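Local coordinates for uncharacterized protein (Bacteroides ovatus, PDB 4IRT) that is of unknown function but is a putative neuraminidase with a BNR-repeat-like beta-propeller fold, and may therefore cleave sialic acid from glycans, at residues A[22-27]-A[74-79]; A[126-131]-A[179-184]; A[296-301]-A[332-337]. One frame throughout, in Å; residues are numbered along the deposited sequence.

The chain closes three separate contacts in series; none nests in or crosses another. Contact 1 comes first: the loop 22-27, which precedes strand 28-31, meets strand 76-80 after the chain has passed through the sheet 28-63. Contact 2 then brings together strands 124-131 and 178-185, the first strands of two successive beta-propeller sheets. These two central contacts touch, Ser77 bonding to Pro127 and Asn25 to Phe129, so loop 22-27 lies against strands of two different sheets. Contact 3 closes last and lies apart, its centre about 26 Å from the centre of contact 1 and about 28 Å from that of contact 2; it ties peripheral loops beside strands 290-294 and 325-330.

Contact 1 (A[22-27]-A[74-79]); sequences VFRNNS and NIISMM
Phe23 brings the CE1 corner of its ring obliquely against Ile75, 3.7 Å from Ile75 CG1, with Ile75 CG2 nearly as close to the same ring atom. Beside it Arg24 runs past Ile75 in the opposite direction, then turns at chi3 (56°), which swings NE back toward the strand. The guanidinium grips a single carbonyl side-on: Arg24 NE lies 2.8 Å from Ile76 O, in the carbonyl plane, and Arg24 NH2 lies 3.1 Å from Ile76 O, above that plane. Ser27 CB covers one face of this flat group over its centre, while NH1 and NH2 have further carbonyl partners in Asn19 and Ser38, so the buried charge is held by several oxygens. In this beta-propeller, strand 76-80 is the first strand of its sheet, an edge strand lying near the centre of the chain, and loop 22-27 packs against it, with partners following in the same order along both segments. Asn25 N donates to Ser77 OG at 3.0 Å, nearly straight at 164°; that hydroxyl is also bonded to Pro127 O of the adjoining sheet. After the cis peptide that precedes Asn26, two bonds pair the same residues, Asn26 N to Met78 O at 2.9 Å and Met78 N to Asn26 O at 2.8 Å, each on a carbonyl lone pair. Met78 and Met79 are selenomethionines. Met79 crosses Asn26 obliquely and puts CE over the face of its amide, 3.5 Å from Asn26 OD1, whereas Asn26 ND2 bonds to Thr371. Met78 SE packs 3.7 Å from Ser27 O.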
loop_
_atom_site.group_PDB
_atom_site.type_symbol
_atom_site.label_atom_id
_atom_site.label_comp_id
_atom_site.label_asym_id
_atom_site.label_seq_id
_atom_site.Cartn_x
_atom_site.Cartn_y
_atom_site.Cartn_z
ATOM N N VAL A 22 4.614 3.609 1.427
ATOM C CA VAL A 22 4.257 2.370 0.747
ATOM C C VAL A 22 2.759 2.086 0.899
ATOM O O VAL A 22 2.191 1.356 0.084
ATOM C CB VAL A 22 5.117 1.192 1.295
ATOM C CG1 VAL A 22 4.640 0.771 2.684
ATOM C CG2 VAL A 22 5.102 0.013 0.358
ATOM N N PHE A 23 2.119 2.713 1.886
ATOM C CA PHE A 23 0.751 2.393 2.247
ATOM C C PHE A 23 -0.278 3.420 1.729
ATOM O O PHE A 23 -1.418 3.426 2.156
ATOM C CB PHE A 23 0.594 2.130 3.748
ATOM C CG PHE A 23 1.106 3.224 4.634
ATOM C CD1 PHE A 23 0.314 4.305 4.963
ATOM C CD2 PHE A 23 2.383 3.138 5.189
ATOM C CE1 PHE A 23 0.801 5.314 5.772
ATOM C CE2 PHE A 23 2.870 4.137 6.011
ATOM C CZ PHE A 23 2.081 5.228 6.300
ATOM N N ARG A 24 0.123 4.241 0.772
ATOM C CA ARG A 24 -0.841 5.016 0.010
ATOM C C ARG A 24 -1.573 4.093 -0.962
ATOM O O ARG A 24 -0.986 3.563 -1.902
ATOM C CB ARG A 24 -0.123 6.153 -0.712
ATOM C CG ARG A 24 0.527 7.147 0.256
ATOM C CD ARG A 24 0.816 8.528 -0.370
ATOM N NE ARG A 24 -0.398 9.124 -0.918
ATOM C CZ ARG A 24 -0.484 10.000 -1.922
ATOM N NH1 ARG A 24 0.599 10.578 -2.474
ATOM N NH2 ARG A 24 -1.691 10.378 -2.348
ATOM N N ASN A 25 -2.858 3.885 -0.717
ATOM C CA ASN A 25 -3.664 2.926 -1.470
ATOM C C ASN A 25 -4.948 3.613 -1.895
ATOM O O ASN A 25 -5.998 3.419 -1.242
ATOM C CB ASN A 25 -3.961 1.689 -0.585
ATOM C CG ASN A 25 -2.750 0.751 -0.480
ATOM O OD1 ASN A 25 -2.351 0.135 -1.460
ATOM N ND2 ASN A 25 -2.159 0.676 0.672
ATOM N N ASN A 26 -4.924 4.430 -2.963
ATOM C CA ASN A 26 -3.818 4.681 -3.886
ATOM C C ASN A 26 -3.400 6.151 -3.926
ATOM O O ASN A 26 -4.160 7.085 -3.552
ATOM C CB ASN A 26 -4.272 4.345 -5.304
ATOM C CG ASN A 26 -4.289 2.869 -5.580
ATOM O OD1 ASN A 26 -4.433 2.035 -4.670
ATOM N ND2 ASN A 26 -4.165 2.526 -6.853
ATOM N N SER A 27 -2.164 6.366 -4.327
ATOM C CA SER A 27 -1.715 7.703 -4.686
ATOM C C SER A 27 -2.030 8.006 -6.147
ATOM O O SER A 27 -2.169 9.159 -6.524
ATOM C CB SER A 27 -0.204 7.805 -4.466
ATOM O OG SER A 27 0.493 6.843 -5.243
ATOM N N ASN A 74 0.005 10.838 8.027
ATOM C CA ASN A 74 -1.264 11.471 7.682
ATOM C C ASN A 74 -1.560 11.493 6.152
ATOM O O ASN A 74 -1.955 12.515 5.564
ATOM C CB ASN A 74 -1.312 12.876 8.271
ATOM C CG ASN A 74 -1.477 12.883 9.780
ATOM O OD1 ASN A 74 -0.786 12.145 10.506
ATOM N ND2 ASN A 74 -2.375 13.732 10.267
ATOM N N ILE A 75 -1.377 10.326 5.541
ATOM C CA ILE A 75 -1.421 10.183 4.084
ATOM C C ILE A 75 -2.803 10.346 3.459
ATOM O O ILE A 75 -3.832 10.312 4.146
ATOM C CB ILE A 75 -0.838 8.820 3.669
ATOM C CG1 ILE A 75 -1.681 7.668 4.253
ATOM C CG2 ILE A 75 0.603 8.731 4.133
ATOM C CD1 ILE A 75 -2.587 7.036 3.248
ATOM N N ILE A 76 -2.792 10.483 2.149
ATOM C CA ILE A 76 -3.976 10.505 1.305
ATOM C C ILE A 76 -4.051 9.158 0.564
ATOM O O ILE A 76 -3.084 8.742 -0.124
ATOM C CB ILE A 76 -3.852 11.585 0.213
ATOM C CG1 ILE A 76 -3.652 12.986 0.799
ATOM C CG2 ILE A 76 -5.069 11.552 -0.729
ATOM C CD1 ILE A 76 -2.821 13.881 -0.113
ATOM N N SER A 77 -5.199 8.507 0.653
ATOM C CA SER A 77 -5.524 7.380 -0.208
ATOM C C SER A 77 -6.771 7.706 -1.031
ATOM O O SER A 77 -7.781 8.214 -0.496
ATOM C CB SER A 77 -5.805 6.122 0.627
ATOM O OG SER A 77 -4.626 5.520 1.151
HETATM N N MSE A 78 -6.712 7.369 -2.319
HETATM C CA MSE A 78 -7.809 7.592 -3.260
HETATM C C MSE A 78 -8.147 6.352 -4.059
HETATM O O MSE A 78 -7.368 5.371 -4.117
HETATM C CB MSE A 78 -7.452 8.738 -4.201
HETATM C CG MSE A 78 -6.667 8.280 -5.404
HETATM SE SE MSE A 78 -5.810 9.663 -6.492
HETATM C CE MSE A 78 -7.337 10.741 -6.864
HETATM N N MSE A 79 -9.325 6.383 -4.691
HETATM C CA MSE A 79 -9.797 5.299 -5.556
HETATM C C MSE A 79 -10.959 5.794 -6.368
HETATM O O MSE A 79 -11.626 6.742 -5.976
HETATM C CB MSE A 79 -10.250 4.110 -4.698
HETATM C CG MSE A 79 -10.705 2.859 -5.447
HETATM SE SE MSE A 79 -9.411 2.166 -6.735
HETATM C CE MSE A 79 -7.837 2.051 -5.625
#

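Contact 2 (A[126-131]-A[179-184]); sequences YPEFYP and AYWQLY
Tyr130 and Leu183 make the compact part of a contact between the first strands of two successive beta-propeller sheets, 124-131 and 178-185. The short segments run nearly parallel, 22° apart, but their axes come no nearer than 8.2 Å, so side chains and water, not backbone pairing, join these two strands. Leu183 crosses Tyr130 at about a right angle and sets CB over one face of its ring in a CH-pi contact, 4.1 Å from the ring centroid and displaced toward the rim. Leu183 O adds to the packing near Tyr130 CE1, at 3.4 Å. Away from the Tyr130-Leu183 packing the strands are bridged by ordered water. Glu128 starts with CG anti to its carbonyl carbon, beside the backbone N (chi1 -51°), and the extended chain beyond CG brings the carboxylate obliquely past the indole of Trp181, the two planes 40° apart. One water donates to Tyr126 O at 2.8 Å and accepts from Trp181 NE1 at 3.0 Å, lying also against Glu128 OE2. A second donates to Trp181 O, with a weak bond to Glu128 OE2. Leu193, Val140 and Arg142 of the neighbouring strands pack on the Trp181 side chain, and a bound 1,2-ethanediol, probably from the crystallisation liquor, lies about 4 Å from it and may mark a pocket near the propeller centre. The modelled separation of Glu128 OE1 and Tyr130 OH is too short to be reliable. A third water spans the gap at the edge of the Tyr130 ring, 2.6 Å from Tyr130 OH and accepting from Leu183 N at 3.1 Å.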
loop_
_atom_site.group_PDB
_atom_site.type_symbol
_atom_site.label_atom_id
_atom_site.label_comp_id
_atom_site.label_asym_id
_atom_site.label_seq_id
_atom_site.Cartn_x
_atom_site.Cartn_y
_atom_site.Cartn_z
ATOM N N TYR A 126 -4.412 5.126 8.738
ATOM C CA TYR A 126 -4.108 4.277 7.573
ATOM C C TYR A 126 -5.344 3.937 6.719
ATOM O O TYR A 126 -5.697 2.770 6.557
ATOM C CB TYR A 126 -3.395 2.982 7.996
ATOM C CG TYR A 126 -2.174 3.216 8.857
ATOM C CD1 TYR A 126 -1.164 4.090 8.450
ATOM C CD2 TYR A 126 -2.037 2.581 10.081
ATOM C CE1 TYR A 126 -0.051 4.321 9.241
ATOM C CE2 TYR A 126 -0.921 2.792 10.876
ATOM C CZ TYR A 126 0.067 3.655 10.451
ATOM O OH TYR A 126 1.161 3.853 11.253
ATOM N N PRO A 127 -5.991 4.968 6.140
ATOM C CA PRO A 127 -7.060 4.704 5.184
ATOM C C PRO A 127 -6.542 4.017 3.912
ATOM O O PRO A 127 -5.512 4.436 3.374
ATOM C CB PRO A 127 -7.582 6.111 4.850
ATOM C CG PRO A 127 -6.343 6.998 5.020
ATOM C CD PRO A 127 -5.633 6.407 6.208
ATOM N N GLU A 128 -7.241 2.967 3.474
ATOM C CA GLU A 128 -6.912 2.232 2.248
ATOM C C GLU A 128 -8.179 1.870 1.497
ATOM O O GLU A 128 -9.122 1.375 2.113
ATOM C CB GLU A 128 -6.200 0.902 2.548
ATOM C CG GLU A 128 -4.992 0.928 3.461
ATOM C CD GLU A 128 -4.663 -0.473 4.032
ATOM O OE1 GLU A 128 -4.935 -1.498 3.389
ATOM O OE2 GLU A 128 -4.173 -0.569 5.169
ATOM N N PHE A 129 -8.168 2.071 0.168
ATOM C CA PHE A 129 -9.251 1.697 -0.718
ATOM C C PHE A 129 -8.800 0.555 -1.644
ATOM O O PHE A 129 -7.646 0.513 -2.061
ATOM C CB PHE A 129 -9.663 2.860 -1.612
ATOM C CG PHE A 129 -10.389 3.975 -0.901
ATOM C CD1 PHE A 129 -11.741 3.879 -0.617
ATOM C CD2 PHE A 129 -9.725 5.152 -0.580
ATOM C CE1 PHE A 129 -12.397 4.905 0.034
ATOM C CE2 PHE A 129 -10.382 6.179 0.048
ATOM C CZ PHE A 129 -11.731 6.062 0.338
ATOM N N TYR A 130 -9.746 -0.310 -2.017
ATOM C CA TYR A 130 -9.543 -1.362 -3.012
ATOM C C TYR A 130 -10.813 -1.488 -3.817
ATOM O O TYR A 130 -11.927 -1.441 -3.262
ATOM C CB TYR A 130 -9.204 -2.708 -2.347
ATOM C CG TYR A 130 -8.060 -2.605 -1.373
ATOM C CD1 TYR A 130 -6.745 -2.730 -1.801
ATOM C CD2 TYR A 130 -8.290 -2.315 -0.016
ATOM C CE1 TYR A 130 -5.689 -2.601 -0.925
ATOM C CE2 TYR A 130 -7.238 -2.162 0.862
ATOM C CZ TYR A 130 -5.942 -2.303 0.408
ATOM O OH TYR A 130 -4.895 -2.154 1.263
ATOM N N PRO A 131 -10.677 -1.677 -5.140
ATOM C CA PRO A 131 -11.854 -1.857 -5.966
ATOM C C PRO A 131 -12.323 -3.310 -5.980
ATOM O O PRO A 131 -11.501 -4.222 -6.025
ATOM C CB PRO A 131 -11.344 -1.459 -7.354
ATOM C CG PRO A 131 -9.968 -1.981 -7.349
ATOM C CD PRO A 131 -9.444 -1.795 -5.934
ATOM N N ALA A 179 -1.640 -6.092 14.968
ATOM C CA ALA A 179 -1.277 -6.547 13.620
ATOM C C ALA A 179 -1.029 -5.349 12.716
ATOM O O ALA A 179 -1.571 -4.263 12.973
ATOM C CB ALA A 179 -2.390 -7.393 13.054
ATOM N N TYR A 180 -0.211 -5.557 11.668
ATOM C CA TYR A 180 -0.036 -4.631 10.563
ATOM C C TYR A 180 -0.221 -5.412 9.298
ATOM O O TYR A 180 0.457 -6.423 9.086
ATOM C CB TYR A 180 1.342 -3.983 10.575
ATOM C CG TYR A 180 1.504 -3.098 11.762
ATOM C CD1 TYR A 180 1.105 -1.761 11.713
ATOM C CD2 TYR A 180 2.031 -3.590 12.932
ATOM C CE1 TYR A 180 1.233 -0.937 12.832
ATOM C CE2 TYR A 180 2.165 -2.782 14.052
ATOM C CZ TYR A 180 1.756 -1.461 13.994
ATOM O OH TYR A 180 1.886 -0.691 15.126
ATOM N N TRP A 181 -1.148 -4.935 8.473
ATOM C CA TRP A 181 -1.647 -5.686 7.335
ATOM C C TRP A 181 -1.445 -4.977 6.011
ATOM O O TRP A 181 -1.150 -3.803 5.969
ATOM C CB TRP A 181 -3.146 -5.989 7.524
ATOM C CG TRP A 181 -3.982 -4.746 7.772
ATOM C CD1 TRP A 181 -4.474 -3.885 6.865
ATOM C CD2 TRP A 181 -4.389 -4.253 9.068
ATOM N NE1 TRP A 181 -5.162 -2.847 7.504
ATOM C CE2 TRP A 181 -5.129 -3.077 8.861
ATOM C CE3 TRP A 181 -4.173 -4.699 10.372
ATOM C CZ2 TRP A 181 -5.641 -2.329 9.913
ATOM C CZ3 TRP A 181 -4.692 -3.984 11.407
ATOM C CH2 TRP A 181 -5.414 -2.792 11.180
ATOM N N GLN A 182 -1.639 -5.732 4.938
ATOM C CA GLN A 182 -1.758 -5.242 3.560
ATOM C C GLN A 182 -2.686 -6.160 2.777
ATOM O O GLN A 182 -2.867 -7.336 3.138
ATOM C CB GLN A 182 -0.371 -5.139 2.863
ATOM C CG GLN A 182 0.487 -6.417 2.929
ATOM C CD GLN A 182 1.337 -6.535 4.175
ATOM O OE1 GLN A 182 1.726 -5.534 4.793
ATOM N NE2 GLN A 182 1.627 -7.785 4.573
ATOM N N LEU A 183 -3.334 -5.605 1.761
ATOM C CA LEU A 183 -4.338 -6.314 0.985
ATOM C C LEU A 183 -4.139 -6.060 -0.483
ATOM O O LEU A 183 -3.397 -5.157 -0.874
ATOM C CB LEU A 183 -5.769 -5.885 1.350
ATOM C CG LEU A 183 -6.160 -6.057 2.804
ATOM C CD1 LEU A 183 -5.849 -4.815 3.607
ATOM C CD2 LEU A 183 -7.619 -6.363 3.008
ATOM N N TYR A 184 -4.842 -6.852 -1.266
ATOM C CA TYR A 184 -4.887 -6.703 -2.707
ATOM C C TYR A 184 -6.128 -7.406 -3.223
ATOM O O TYR A 184 -6.468 -8.494 -2.747
ATOM C CB TYR A 184 -3.656 -7.323 -3.334
ATOM C CG TYR A 184 -3.469 -7.077 -4.812
ATOM C CD1 TYR A 184 -2.906 -5.882 -5.253
ATOM C CD2 TYR A 184 -3.773 -8.059 -5.766
ATOM C CE1 TYR A 184 -2.696 -5.636 -6.607
ATOM C CE2 TYR A 184 -3.558 -7.826 -7.128
ATOM C CZ TYR A 184 -2.992 -6.596 -7.535
ATOM O OH TYR A 184 -2.751 -6.320 -8.861
HETATM O O HOH W 1 -5.489 0.080 7.121
HETATM O O HOH W 2 -1.445 -1.721 4.191
HETATM O O HOH W 3 -2.335 -2.734 1.311
#

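Contact 3 (A[296-301]-A[332-337]); sequences TDRQTP and DEERGS
An Asx turn headed by Asp332, in the loop after strand 325-330, carries the two carboxylates that bind Arg298, Gln299 and Thr300 of a loop following strand 290-294, joining successive sheets of the beta-propeller at its periphery. Arg298 and Asp332 meet tip to tip in a two-pronged salt bridge, with Arg298 NE 2.8 Å from Asp332 OD2 and Arg298 NH2 3.0 Å from Asp332 OD1. Both oxygens are met on their syn sides, the two planes being 29° apart. Asp332 OD1 also accepts from Glu334 N at 2.8 Å, closing the turn from the opposite face of the carboxylate. The guanidinium is held further by Arg298 NH1, which donates to Thr300 O and to Pro278 O. Glu334, extended beyond CG, slides past Thr300 and sets OE2 over one face of the guanidinium, toward its rim, where no N-H points at it and the attraction is probably one of charge alone. That oxygen takes three bonds: Gln299 N at 2.7 Å on its syn lone pair, Thr300 N at 2.7 Å nearly along the C-O axis, and, on the anti side, Thr300 OG1, whose hydroxyl donates to Glu334 OE2 at 2.7 Å.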
loop_
_atom_site.group_PDB
_atom_site.type_symbol
_atom_site.label_atom_id
_atom_site.label_comp_id
_atom_site.label_asym_id
_atom_site.label_seq_id
_atom_site.Cartn_x
_atom_site.Cartn_y
_atom_site.Cartn_z
ATOM N N THR A 296 17.996 -9.364 -3.007
ATOM C CA THR A 296 19.347 -8.798 -3.266
ATOM C C THR A 296 20.343 -9.335 -2.246
ATOM O O THR A 296 19.970 -10.109 -1.386
ATOM C CB THR A 296 19.371 -7.247 -3.385
ATOM O OG1 THR A 296 19.123 -6.651 -2.127
ATOM C CG2 THR A 296 18.336 -6.721 -4.391
ATOM N N ASP A 297 21.613 -8.996 -2.399
ATOM C CA ASP A 297 22.638 -9.419 -1.462
ATOM C C ASP A 297 23.247 -8.160 -0.865
ATOM O O ASP A 297 24.370 -7.773 -1.184
ATOM C CB ASP A 297 23.713 -10.293 -2.142
ATOM C CG ASP A 297 24.740 -10.848 -1.138
ATOM O OD1 ASP A 297 24.410 -11.040 0.066
ATOM O OD2 ASP A 297 25.901 -11.099 -1.546
ATOM N N ARG A 298 22.468 -7.492 -0.032
ATOM C CA ARG A 298 22.917 -6.270 0.631
ATOM C C ARG A 298 24.077 -6.571 1.581
ATOM O O ARG A 298 24.119 -7.626 2.183
ATOM C CB ARG A 298 21.766 -5.648 1.434
ATOM C CG ARG A 298 20.493 -5.367 0.664
ATOM C CD ARG A 298 19.453 -4.648 1.513
ATOM N NE ARG A 298 19.898 -3.274 1.751
ATOM C CZ ARG A 298 20.446 -2.801 2.874
ATOM N NH1 ARG A 298 20.553 -3.535 3.978
ATOM N NH2 ARG A 298 20.859 -1.538 2.902
ATOM N N GLN A 299 24.966 -5.593 1.739
ATOM C CA GLN A 299 26.151 -5.657 2.590
ATOM C C GLN A 299 26.082 -4.789 3.850
ATOM O O GLN A 299 26.861 -4.993 4.783
ATOM C CB GLN A 299 27.350 -5.117 1.781
ATOM C CG GLN A 299 27.667 -5.917 0.534
ATOM C CD GLN A 299 27.898 -7.367 0.896
ATOM O OE1 GLN A 299 28.891 -7.687 1.548
ATOM N NE2 GLN A 299 26.955 -8.243 0.533
ATOM N N THR A 300 25.219 -3.786 3.836
ATOM C CA THR A 300 25.221 -2.728 4.838
ATOM C C THR A 300 24.140 -2.979 5.896
ATOM O O THR A 300 22.951 -2.994 5.580
ATOM C CB THR A 300 24.977 -1.363 4.178
ATOM O OG1 THR A 300 25.843 -1.257 3.044
ATOM C CG2 THR A 300 25.238 -0.202 5.142
ATOM N N PRO A 301 24.568 -3.210 7.143
ATOM C CA PRO A 301 23.653 -3.500 8.232
ATOM C C PRO A 301 22.847 -2.307 8.672
ATOM O O PRO A 301 23.273 -1.166 8.490
ATOM C CB PRO A 301 24.568 -3.940 9.379
ATOM C CG PRO A 301 25.894 -3.316 9.080
ATOM C CD PRO A 301 25.981 -3.323 7.572
ATOM N N ASP A 332 17.215 1.971 -1.950
ATOM C CA ASP A 332 18.270 1.504 -1.041
ATOM C C ASP A 332 19.405 2.522 -0.983
ATOM O O ASP A 332 19.942 2.921 -2.018
ATOM C CB ASP A 332 18.759 0.131 -1.540
ATOM C CG ASP A 332 19.627 -0.647 -0.521
ATOM O OD1 ASP A 332 20.322 -0.054 0.340
ATOM O OD2 ASP A 332 19.642 -1.901 -0.662
ATOM N N GLU A 333 19.782 2.928 0.228
ATOM C CA GLU A 333 20.989 3.754 0.421
ATOM C C GLU A 333 22.235 3.176 -0.252
ATOM O O GLU A 333 23.096 3.933 -0.740
ATOM C CB GLU A 333 21.306 3.953 1.899
ATOM C CG GLU A 333 20.499 5.063 2.546
ATOM C CD GLU A 333 21.038 5.484 3.915
ATOM O OE1 GLU A 333 22.162 5.067 4.299
ATOM O OE2 GLU A 333 20.313 6.226 4.608
ATOM N N GLU A 334 22.331 1.854 -0.302
ATOM C CA GLU A 334 23.441 1.197 -1.010
ATOM C C GLU A 334 23.500 1.529 -2.488
ATOM O O GLU A 334 24.542 1.331 -3.105
ATOM C CB GLU A 334 23.349 -0.344 -0.922
ATOM C CG GLU A 334 23.811 -0.901 0.400
ATOM C CD GLU A 334 24.098 -2.402 0.366
ATOM O OE1 GLU A 334 23.900 -3.078 -0.661
ATOM O OE2 GLU A 334 24.531 -2.903 1.392
ATOM N N ARG A 335 22.357 1.898 -3.076
ATOM C CA ARG A 335 22.287 2.287 -4.478
ATOM C C ARG A 335 22.057 3.787 -4.631
ATOM O O ARG A 335 21.520 4.235 -5.632
ATOM C CB ARG A 335 21.170 1.516 -5.175
ATOM C CG ARG A 335 21.366 -0.002 -5.105
ATOM C CD ARG A 335 20.427 -0.771 -6.051
ATOM N NE ARG A 335 20.720 -0.501 -7.446
ATOM C CZ ARG A 335 21.586 -1.166 -8.195
ATOM N NH1 ARG A 335 22.296 -2.174 -7.692
ATOM N NH2 ARG A 335 21.774 -0.807 -9.451
ATOM N N GLY A 336 22.410 4.568 -3.625
ATOM C CA GLY A 336 22.215 6.015 -3.711
ATOM C C GLY A 336 20.780 6.490 -3.551
ATOM O O GLY A 336 20.455 7.607 -3.942
ATOM N N SER A 337 19.926 5.645 -2.960
ATOM C CA SER A 337 18.512 5.983 -2.728
ATOM C C SER A 337 17.785 6.370 -4.008
ATOM O O SER A 337 16.870 7.203 -4.009
ATOM C CB SER A 337 18.370 7.036 -1.612
ATOM O OG SER A 337 19.136 6.640 -0.478
HETATM O O HOH W 4 19.614 -3.886 -2.513
#